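Local coordinates for alkylpurine DNA glycosylase AlkC (Pseudomonas fluorescens, PDB 5VHV), which excises alkylated purine bases from DNA as a glycosylase of base excision repair, without flipping the damaged nucleotide out of the helix, at residues V11-L14 and Q15-A18; H126-Q129 and R130-V134; S185-Y188 and V189-V193; A263-N266 and L267-I271. All coordinates share one frame; numbering follows the deposited sequence.

Contact 1. Residues V11-L14 and Q15-A18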
loop_
_atom_site.group_PDB
_atom_site.type_symbol
_atom_site.label_atom_id
_atom_site.label_comp_id
_atom_site.label_asym_id
_atom_site.label_seq_id
_atom_site.Cartn_x
_atom_site.Cartn_y
_atom_site.Cartn_z
ATOM N N VAL A 11 -1.237 -20.573 -19.275
ATOM C CA VAL A 11 -0.348 -21.268 -20.210
ATOM C C VAL A 11 -0.066 -20.387 -21.414
ATOM O O VAL A 11 1.057 -20.351 -21.927
ATOM C CB VAL A 11 -0.938 -22.630 -20.625
ATOM C CG1 VAL A 11 -0.054 -23.290 -21.666
ATOM C CG2 VAL A 11 -1.046 -23.537 -19.420
ATOM N N GLU A 12 -1.077 -19.652 -21.874
ATOM C CA GLU A 12 -0.886 -18.750 -23.003
ATOM C C GLU A 12 0.225 -17.737 -22.720
ATOM O O GLU A 12 1.052 -17.456 -23.597
ATOM C CB GLU A 12 -2.205 -18.045 -23.331
ATOM C CG GLU A 12 -3.326 -18.944 -23.899
ATOM C CD GLU A 12 -3.922 -19.973 -22.909
ATOM O OE1 GLU A 12 -3.851 -19.791 -21.665
ATOM O OE2 GLU A 12 -4.483 -20.986 -23.394
ATOM N N ARG A 13 0.263 -17.182 -21.498
ATOM C CA ARG A 13 1.342 -16.260 -21.136
ATOM C C ARG A 13 2.693 -16.963 -21.092
ATOM O O ARG A 13 3.710 -16.384 -21.497
ATOM C CB ARG A 13 1.065 -15.597 -19.777
ATOM C CG ARG A 13 1.993 -14.386 -19.453
ATOM C CD ARG A 13 1.507 -13.074 -20.085
ATOM N NE ARG A 13 0.183 -12.726 -19.594
ATOM C CZ ARG A 13 -0.541 -11.681 -19.989
ATOM N NH1 ARG A 13 -0.061 -10.803 -20.855
ATOM N NH2 ARG A 13 -1.759 -11.504 -19.493
ATOM N N LEU A 14 2.742 -18.188 -20.561
ATOM C CA LEU A 14 4.010 -18.913 -20.555
ATOM C C LEU A 14 4.493 -19.154 -21.979
ATOM O O LEU A 14 5.690 -19.057 -22.262
ATOM C CB LEU A 14 3.875 -20.235 -19.801
ATOM C CG LEU A 14 3.426 -20.166 -18.340
ATOM C CD1 LEU A 14 3.129 -21.578 -17.804
ATOM C CD2 LEU A 14 4.485 -19.461 -17.491
ATOM N N GLN A 15 3.569 -19.451 -22.893
ATOM C CA GLN A 15 3.952 -19.627 -24.293
ATOM C C GLN A 15 4.486 -18.331 -24.880
ATOM O O GLN A 15 5.443 -18.347 -25.663
ATOM C CB GLN A 15 2.761 -20.153 -25.095
ATOM C CG GLN A 15 2.396 -21.574 -24.711
ATOM C CD GLN A 15 1.065 -22.026 -25.265
ATOM O OE1 GLN A 15 0.275 -21.227 -25.782
ATOM N NE2 GLN A 15 0.803 -23.321 -25.150
ATOM N N HIS A 16 3.885 -17.194 -24.510
ATOM C CA HIS A 16 4.388 -15.898 -24.964
ATOM C C HIS A 16 5.800 -15.647 -24.446
ATOM O O HIS A 16 6.682 -15.217 -25.205
ATOM C CB HIS A 16 3.415 -14.795 -24.520
ATOM C CG HIS A 16 4.014 -13.421 -24.381
ATOM N ND1 HIS A 16 4.309 -12.612 -25.460
ATOM C CD2 HIS A 16 4.287 -12.680 -23.275
ATOM C CE1 HIS A 16 4.780 -11.453 -25.025
ATOM N NE2 HIS A 16 4.776 -11.469 -23.703
ATOM N N ILE A 17 6.041 -15.938 -23.165
ATOM C CA ILE A 17 7.373 -15.769 -22.595
ATOM C C ILE A 17 8.376 -16.637 -23.348
ATOM O O ILE A 17 9.481 -16.194 -23.691
ATOM C CB ILE A 17 7.360 -16.096 -21.087
ATOM C CG1 ILE A 17 6.506 -15.078 -20.307
ATOM C CG2 ILE A 17 8.786 -16.069 -20.505
ATOM C CD1 ILE A 17 6.182 -15.493 -18.882
ATOM N N ALA A 18 8.019 -17.896 -23.590
ATOM C CA ALA A 18 8.928 -18.791 -24.303
ATOM C C ALA A 18 9.212 -18.288 -25.717
ATOM O O ALA A 18 10.350 -18.362 -26.191
ATOM C CB ALA A 18 8.347 -20.206 -24.358
#
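Val11 and Gln15 meet one turn apart on the helix 11-24, and their backbones supply the first of four i to i+4 hydrogen bonds: Gln15 N reaches Val11 O at 2.8 Å. His16 to Glu12, Ile17 to Arg13 and Ala18 to Leu14 continue the ladder, the last with Ala18 N 2.9 Å from Leu14 O. Side-chain carbons pack close to the polar atoms of the same turn. Val11 turns CG1 anti to its own nitrogen (chi1 176°), which sets that methyl 3.6 Å from Gln15 NE2, while Gln15 CG lies 3.3 Å from Val11 O. On another side of the helix, Ile17 CG1 packs 3.3 Å from Arg13 O and its CD1 follows close by. Arg13 bonds through NH1 to Asn80 OD1 and through NE to Ile8 O, and His16 NE2 makes a weak bond to Asn80 N, so both side chains tie the helix to the chain around Asn80. Leu14, Ile17 and Ala18 form the buried face, Leu14 touching Leu34 and Lys38 of helix 30-38 and Val53 of helix 46-60; Ile17 shares Val53, and Ala18 rests on Phe33 of helix 30-38.

Contact 2. Residues H126-Q129 and R130-V134; sequences HDFQ and RTLAV
Thr131 and Asp127 meet at the start of helix 128-138, where one carbonyl takes two bonds from a single residue. Asp127 O accepts Thr131 N at 3.0 Å, almost straight on, and Thr131 OG1 at 2.9 Å from above the carbonyl plane. The hydroxyl is placed for this by a chi1 of -53°, with OG1 beside its own backbone N. An alanine here would lose that second bond and is likely to open a small gap against Phe100, Ile120 and Leu124, which the threonine touches. Packing is also close at Phe128 and Leu132, which run side by side: Leu132 CB sits over one face of the ring, and Leu132 CD2 lies 3.9 Å from Phe128 CE2. The ring's other neighbours include Glu166 and Val167 of helix 165-169. Gln129 borders this group, its NE2 3.7 Å from the same Leu132 methyl.

The polar flank is looser. Asp127 and Arg130 are joined through one water, 2.9 Å from Arg130 NH1 and weakly bonded to Asp127 OD1. Outside this turn, a MES molecule probably left from crystallisation pairs its sulfonate with the same NH1. His126 ND1 bonds Asp127 OD2 at 2.7 Å, with the oxygen in the imidazole plane. Flanked by a histidine and a water-linked arginine, the Asp127 carboxylate is probably stabilised in its charged form.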
loop_
_atom_site.group_PDB
_atom_site.type_symbol
_atom_site.label_atom_id
_atom_site.label_comp_id
_atom_site.label_asym_id
_atom_site.label_seq_id
_atom_site.Cartn_x
_atom_site.Cartn_y
_atom_site.Cartn_z
ATOM N N HIS A 126 19.705 -9.843 3.476
ATOM C CA HIS A 126 20.988 -10.543 3.568
ATOM C C HIS A 126 22.198 -9.612 3.578
ATOM O O HIS A 126 23.245 -9.977 4.143
ATOM C CB HIS A 126 21.113 -11.528 2.396
ATOM C CG HIS A 126 22.255 -12.497 2.534
ATOM N ND1 HIS A 126 23.523 -12.231 2.061
ATOM C CD2 HIS A 126 22.315 -13.735 3.086
ATOM C CE1 HIS A 126 24.315 -13.258 2.320
ATOM N NE2 HIS A 126 23.607 -14.184 2.943
ATOM N N ASP A 127 22.062 -8.404 3.037
ATOM C CA ASP A 127 23.171 -7.456 2.883
ATOM C C ASP A 127 22.658 -6.031 3.115
ATOM O O ASP A 127 22.696 -5.162 2.237
ATOM C CB ASP A 127 23.780 -7.608 1.492
ATOM C CG ASP A 127 24.437 -8.949 1.319
ATOM O OD1 ASP A 127 25.601 -9.101 1.702
ATOM O OD2 ASP A 127 23.749 -9.865 0.873
ATOM N N PHE A 128 22.165 -5.784 4.329
ATOM C CA PHE A 128 21.388 -4.578 4.568
ATOM C C PHE A 128 22.201 -3.318 4.269
ATOM O O PHE A 128 21.759 -2.458 3.496
ATOM C CB PHE A 128 20.863 -4.526 5.998
ATOM C CG PHE A 128 20.092 -3.282 6.259
ATOM C CD1 PHE A 128 18.828 -3.139 5.732
ATOM C CD2 PHE A 128 20.657 -2.233 6.952
ATOM C CE1 PHE A 128 18.104 -1.988 5.915
ATOM C CE2 PHE A 128 19.940 -1.054 7.146
ATOM C CZ PHE A 128 18.659 -0.934 6.626
ATOM N N GLN A 129 23.375 -3.180 4.890
ATOM C CA GLN A 129 24.104 -1.910 4.779
ATOM C C GLN A 129 24.539 -1.659 3.338
ATOM O O GLN A 129 24.421 -0.531 2.830
ATOM C CB GLN A 129 25.308 -1.901 5.739
ATOM C CG GLN A 129 25.772 -0.523 6.184
ATOM C CD GLN A 129 24.725 0.222 7.041
ATOM O OE1 GLN A 129 24.216 -0.308 8.028
ATOM N NE2 GLN A 129 24.400 1.426 6.640
ATOM N N ARG A 130 25.017 -2.711 2.654
ATOM C CA ARG A 130 25.460 -2.561 1.270
ATOM C C ARG A 130 24.313 -2.103 0.382
ATOM O O ARG A 130 24.491 -1.238 -0.486
ATOM C CB ARG A 130 26.032 -3.878 0.754
ATOM C CG ARG A 130 27.115 -3.695 -0.303
ATOM C CD ARG A 130 27.623 -5.037 -0.835
ATOM N NE ARG A 130 28.753 -4.837 -1.741
ATOM C CZ ARG A 130 29.404 -5.817 -2.367
ATOM N NH1 ARG A 130 29.048 -7.097 -2.190
ATOM N NH2 ARG A 130 30.402 -5.515 -3.189
ATOM N N THR A 131 23.132 -2.681 0.585
ATOM C CA THR A 131 21.975 -2.383 -0.252
ATOM C C THR A 131 21.385 -1.020 0.101
ATOM O O THR A 131 20.955 -0.270 -0.788
ATOM C CB THR A 131 20.929 -3.497 -0.100
ATOM O OG1 THR A 131 21.540 -4.778 -0.353
ATOM C CG2 THR A 131 19.778 -3.312 -1.062
ATOM N N LEU A 132 21.390 -0.673 1.392
ATOM C CA LEU A 132 20.921 0.647 1.799
ATOM C C LEU A 132 21.687 1.748 1.071
ATOM O O LEU A 132 21.090 2.735 0.610
ATOM C CB LEU A 132 21.051 0.818 3.321
ATOM C CG LEU A 132 20.679 2.209 3.868
ATOM C CD1 LEU A 132 19.200 2.519 3.656
ATOM C CD2 LEU A 132 21.001 2.286 5.343
ATOM N N ALA A 133 23.004 1.586 0.929
ATOM C CA ALA A 133 23.801 2.611 0.254
ATOM C C ALA A 133 23.355 2.781 -1.191
ATOM O O ALA A 133 23.277 3.904 -1.709
ATOM C CB ALA A 133 25.287 2.252 0.309
ATOM N N VAL A 134 23.029 1.672 -1.847
ATOM C CA VAL A 134 22.535 1.731 -3.218
ATOM C C VAL A 134 21.210 2.459 -3.275
ATOM O O VAL A 134 20.982 3.315 -4.144
ATOM C CB VAL A 134 22.415 0.306 -3.778
ATOM C CG1 VAL A 134 21.661 0.311 -5.108
ATOM C CG2 VAL A 134 23.795 -0.295 -3.898
HETATM O O HOH W 1 27.151 -8.694 -0.704
#

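Contact 3. Residues S185-Y188 and V189-V193; sequences SSLY and VRKSV. With nucleotides of chain C.
With CG beside its backbone N (chi1 -65°) and a bend at chi3 of -62°, Arg190 folds back over the first turn of helix 187-201 and lays its guanidinium across the chain at Leu187. Leu187 CA stands 3.6 Å above the plane, over the centre of the group, and Leu187 CB is 3.7 Å from Arg190 NH2. Around the rim, Arg190 NH2 bonds a water at 2.9 Å that in turn donates to Ser185 O, while NH1 bonds Asp184 O. A leucine in place of Arg190 would probably leave Asp184 O without this donor and the bridging water with one partner fewer. Ser186 is the N-cap: its OG, anti to the backbone N (chi1 161°), accepts Val189 N at 3.1 Å and is also hydrogen-bonded to Glu144 OE2 of helix 144-152. Val189 CG2 packs 3.7 Å from Ser186 CB, and the i to i+4 bonds of the helix proper begin with Arg190 N to Ser186 O.

Further along, the extended Lys191 crosses Leu187, its CE 3.9 Å from Leu187 CG, and passes the DNA backbone, with Lys191 CD 3.9 Å from OP2 of DG8 of chain C. Tyr188 approaches the same phosphate with the edge of its ring, CE1 lying 3.6 Å from OP1 of DG8 of chain C.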
loop_
_atom_site.group_PDB
_atom_site.type_symbol
_atom_site.label_atom_id
_atom_site.label_comp_id
_atom_site.label_asym_id
_atom_site.label_seq_id
_atom_site.Cartn_x
_atom_site.Cartn_y
_atom_site.Cartn_z
ATOM N N SER A 185 8.573 15.714 -7.269
ATOM C CA SER A 185 7.665 16.151 -8.319
ATOM C C SER A 185 6.795 15.017 -8.849
ATOM O O SER A 185 5.792 15.287 -9.524
ATOM C CB SER A 185 8.463 16.777 -9.477
ATOM O OG SER A 185 9.357 15.827 -10.033
ATOM N N SER A 186 7.143 13.765 -8.558
ATOM C CA SER A 186 6.436 12.597 -9.074
ATOM C C SER A 186 5.364 12.141 -8.087
ATOM O O SER A 186 5.675 11.805 -6.944
ATOM C CB SER A 186 7.419 11.449 -9.315
ATOM O OG SER A 186 6.751 10.184 -9.401
ATOM N N LEU A 187 4.111 12.075 -8.543
ATOM C CA LEU A 187 3.053 11.517 -7.698
ATOM C C LEU A 187 3.361 10.081 -7.292
ATOM O O LEU A 187 3.088 9.668 -6.159
ATOM C CB LEU A 187 1.718 11.575 -8.447
ATOM C CG LEU A 187 0.517 10.965 -7.730
ATOM C CD1 LEU A 187 0.265 11.611 -6.383
ATOM C CD2 LEU A 187 -0.720 11.075 -8.635
ATOM N N TYR A 188 3.874 9.292 -8.234
ATOM C CA TYR A 188 4.262 7.910 -7.969
ATOM C C TYR A 188 5.203 7.835 -6.778
ATOM O O TYR A 188 5.012 7.030 -5.855
ATOM C CB TYR A 188 4.918 7.361 -9.229
ATOM C CG TYR A 188 5.219 5.880 -9.252
ATOM C CD1 TYR A 188 4.305 4.943 -8.776
ATOM C CD2 TYR A 188 6.391 5.416 -9.826
ATOM C CE1 TYR A 188 4.575 3.588 -8.838
ATOM C CE2 TYR A 188 6.672 4.075 -9.883
ATOM C CZ TYR A 188 5.750 3.163 -9.397
ATOM O OH TYR A 188 6.010 1.823 -9.477
ATOM N N VAL A 189 6.217 8.698 -6.772
ATOM C CA VAL A 189 7.137 8.745 -5.641
ATOM C C VAL A 189 6.411 9.212 -4.382
ATOM O O VAL A 189 6.600 8.647 -3.292
ATOM C CB VAL A 189 8.340 9.651 -5.967
ATOM C CG1 VAL A 189 9.252 9.826 -4.714
ATOM C CG2 VAL A 189 9.132 9.062 -7.125
ATOM N N ARG A 190 5.594 10.272 -4.495
ATOM C CA ARG A 190 4.953 10.822 -3.304
ATOM C C ARG A 190 4.067 9.790 -2.630
ATOM O O ARG A 190 4.037 9.710 -1.398
ATOM C CB ARG A 190 4.140 12.075 -3.641
ATOM C CG ARG A 190 5.004 13.221 -4.126
ATOM C CD ARG A 190 4.295 14.573 -4.100
ATOM N NE ARG A 190 3.129 14.635 -4.979
ATOM C CZ ARG A 190 3.171 14.901 -6.278
ATOM N NH1 ARG A 190 4.332 15.121 -6.878
ATOM N NH2 ARG A 190 2.040 14.964 -6.984
ATOM N N LYS A 191 3.342 8.990 -3.417
ATOM C CA LYS A 191 2.519 7.929 -2.839
ATOM C C LYS A 191 3.354 6.998 -1.977
ATOM O O LYS A 191 2.943 6.612 -0.875
ATOM C CB LYS A 191 1.842 7.119 -3.942
ATOM C CG LYS A 191 0.764 7.847 -4.703
ATOM C CD LYS A 191 0.246 6.947 -5.823
ATOM C CE LYS A 191 -0.998 7.552 -6.488
ATOM N NZ LYS A 191 -1.365 6.776 -7.712
ATOM N N SER A 192 4.516 6.589 -2.495
ATOM C CA SER A 192 5.395 5.670 -1.793
ATOM C C SER A 192 5.954 6.288 -0.512
ATOM O O SER A 192 6.003 5.622 0.526
ATOM C CB SER A 192 6.524 5.233 -2.736
ATOM O OG SER A 192 7.432 4.409 -2.041
ATOM N N VAL A 193 6.367 7.555 -0.550
ATOM C CA VAL A 193 6.870 8.183 0.668
ATOM C C VAL A 193 5.781 8.167 1.734
ATOM O O VAL A 193 6.021 7.842 2.909
ATOM C CB VAL A 193 7.356 9.619 0.385
ATOM C CG1 VAL A 193 7.816 10.302 1.683
ATOM C CG2 VAL A 193 8.482 9.619 -0.626
ATOM P P DG C 8 0.960 2.316 -5.730
ATOM O OP1 DG C 8 2.130 2.958 -6.298
ATOM O OP2 DG C 8 -0.067 3.119 -4.973
ATOM O "O5'" DG C 8 0.133 1.494 -6.785
ATOM C "C5'" DG C 8 0.802 0.608 -7.680
ATOM C "C4'" DG C 8 -0.212 -0.177 -8.467
ATOM O "O4'" DG C 8 -1.135 -0.869 -7.582
ATOM C "C3'" DG C 8 -1.072 0.664 -9.385
ATOM O "O3'" DG C 8 -1.269 -0.077 -10.590
ATOM C "C2'" DG C 8 -2.358 0.897 -8.569
ATOM C "C1'" DG C 8 -2.463 -0.376 -7.745
ATOM N N9 DG C 8 -2.979 -0.238 -6.395
ATOM C C8 DG C 8 -2.510 0.608 -5.432
ATOM N N7 DG C 8 -3.080 0.441 -4.276
ATOM C C5 DG C 8 -3.949 -0.616 -4.479
ATOM C C6 DG C 8 -4.848 -1.245 -3.584
ATOM O O6 DG C 8 -5.029 -1.003 -2.382
ATOM N N1 DG C 8 -5.559 -2.262 -4.198
ATOM C C2 DG C 8 -5.441 -2.615 -5.501
ATOM N N2 DG C 8 -6.237 -3.610 -5.914
ATOM N N3 DG C 8 -4.600 -2.036 -6.354
ATOM C C4 DG C 8 -3.895 -1.048 -5.776
HETATM O O HOH W 2 2.694 15.801 -9.665
#

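Contact 4. Residues A263-N266 and L267-I271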
loop_
_atom_site.group_PDB
_atom_site.type_symbol
_atom_site.label_atom_id
_atom_site.label_comp_id
_atom_site.label_asym_id
_atom_site.label_seq_id
_atom_site.Cartn_x
_atom_site.Cartn_y
_atom_site.Cartn_z
ATOM N N ALA A 263 -33.257 0.461 11.687
ATOM C CA ALA A 263 -32.783 0.051 13.008
ATOM C C ALA A 263 -32.368 -1.414 13.030
ATOM O O ALA A 263 -31.536 -1.813 13.854
ATOM C CB ALA A 263 -33.887 0.300 14.035
ATOM N N VAL A 264 -32.947 -2.230 12.150
ATOM C CA VAL A 264 -32.687 -3.665 12.093
ATOM C C VAL A 264 -32.550 -4.064 10.632
ATOM O O VAL A 264 -33.425 -3.743 9.818
ATOM C CB VAL A 264 -33.818 -4.474 12.759
ATOM C CG1 VAL A 264 -33.426 -5.945 12.851
ATOM C CG2 VAL A 264 -34.150 -3.903 14.135
ATOM N N ILE A 265 -31.468 -4.774 10.302
ATOM C CA ILE A 265 -31.212 -5.209 8.936
ATOM C C ILE A 265 -30.885 -6.694 8.912
ATOM O O ILE A 265 -30.423 -7.274 9.896
ATOM C CB ILE A 265 -30.065 -4.426 8.253
ATOM C CG1 ILE A 265 -28.770 -4.526 9.064
ATOM C CG2 ILE A 265 -30.458 -2.988 8.013
ATOM C CD1 ILE A 265 -27.525 -4.300 8.196
ATOM N N ASN A 266 -31.136 -7.307 7.758
ATOM C CA ASN A 266 -30.529 -8.584 7.420
ATOM C C ASN A 266 -29.199 -8.346 6.729
ATOM O O ASN A 266 -28.981 -7.315 6.086
ATOM C CB ASN A 266 -31.434 -9.404 6.501
ATOM C CG ASN A 266 -32.773 -9.677 7.111
ATOM O OD1 ASN A 266 -32.864 -10.067 8.262
ATOM N ND2 ASN A 266 -33.830 -9.459 6.342
ATOM N N LEU A 267 -28.310 -9.320 6.856
ATOM C CA LEU A 267 -27.062 -9.280 6.121
ATOM C C LEU A 267 -27.354 -9.131 4.635
ATOM O O LEU A 267 -28.244 -9.795 4.093
ATOM C CB LEU A 267 -26.269 -10.553 6.406
ATOM C CG LEU A 267 -24.760 -10.581 6.201
ATOM C CD1 LEU A 267 -24.070 -9.406 6.850
ATOM C CD2 LEU A 267 -24.188 -11.888 6.759
ATOM N N GLY A 268 -26.619 -8.234 3.986
ATOM C CA GLY A 268 -26.829 -7.891 2.603
ATOM C C GLY A 268 -27.491 -6.551 2.380
ATOM O O GLY A 268 -27.441 -6.036 1.250
ATOM N N GLU A 269 -28.130 -5.983 3.405
ATOM C CA GLU A 269 -28.820 -4.710 3.278
ATOM C C GLU A 269 -27.854 -3.545 3.522
ATOM O O GLU A 269 -26.701 -3.726 3.918
ATOM C CB GLU A 269 -29.988 -4.621 4.262
ATOM C CG GLU A 269 -31.157 -5.544 3.997
ATOM C CD GLU A 269 -32.246 -5.368 5.082
ATOM O OE1 GLU A 269 -32.539 -6.329 5.805
ATOM O OE2 GLU A 269 -32.767 -4.239 5.243
ATOM N N ARG A 270 -28.346 -2.338 3.284
ATOM C CA ARG A 270 -27.607 -1.113 3.552
ATOM C C ARG A 270 -28.096 -0.449 4.825
ATOM O O ARG A 270 -29.290 -0.455 5.131
ATOM C CB ARG A 270 -27.773 -0.099 2.414
ATOM C CG ARG A 270 -26.818 -0.264 1.231
ATOM C CD ARG A 270 -27.232 -1.348 0.281
ATOM N NE ARG A 270 -26.424 -1.361 -0.946
ATOM C CZ ARG A 270 -26.398 -2.381 -1.797
ATOM N NH1 ARG A 270 -27.130 -3.463 -1.566
ATOM N NH2 ARG A 270 -25.630 -2.328 -2.870
ATOM N N ILE A 271 -27.170 0.187 5.522
ATOM C CA ILE A 271 -27.502 1.136 6.570
ATOM C C ILE A 271 -27.217 2.529 6.049
ATOM O O ILE A 271 -26.461 2.716 5.096
ATOM C CB ILE A 271 -26.732 0.878 7.874
ATOM C CG1 ILE A 271 -25.214 1.021 7.646
ATOM C CG2 ILE A 271 -27.095 -0.500 8.386
ATOM C CD1 ILE A 271 -24.388 1.129 8.932
HETATM O O HOH W 3 -34.608 -3.848 7.138
#
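Glu269 folds back onto Asn266 across a type II beta turn, Asn266 to Glu269, that joins the strands 253-265 and 270-279 of a beta hairpin. The turn is closed by Glu269 N to Asn266 O at 3.1 Å, and Gly268 takes its third position with a positive phi of 105°, where a side chain would collide with the preceding carbonyl oxygen. From Glu269 CB, 3.4 Å from Asn266 O, the chain leaves with CG beside its own nitrogen (chi1 -68°) and then stays extended. CG keeps near the same oxygen. CD brings the carboxylate up to the backbone just before the turn's first carbonyl, where OE1 takes Asn266 N at 2.6 Å, reached from above the carboxylate plane. OE2 lies against Ile265 CG2 at 3.8 Å and accepts from a water that also donates to Val264 O. One acid thus grips both the amide leading into the turn and, through water, the carbonyl two residues earlier. The side-chain amide of Asn266 is turned 65° from the carboxylate plane, its OD1 bonded to Arg360. Ile265 and Ile271 pack against Phe357 of strand 350-359, and Ile265 CD1 meets Ile271 CG2 at 3.8 Å.

Overall arrangement
Contacts 1, 2 and 3 belong to three separate helices of the helical part of the chain, whereas contact 4 is the turn of a hairpin in the seven-stranded sheet, its centre 40 Å or more from the others. Each mixes buried and exposed residues, but contact 3 lies nearest the middle of the chain, 12 Å from its centre, and is alone among the four in touching DNA. Contacts 2 and 3 both lie in the DNA alkylation repair region and both begin a helix, yet Ser186 caps the helix of contact 3, while Asp127, at the same position in contact 2, makes no capping bond. Contact 1 relies on regular helix bonding, contact 4 on a carboxylate gripping backbone.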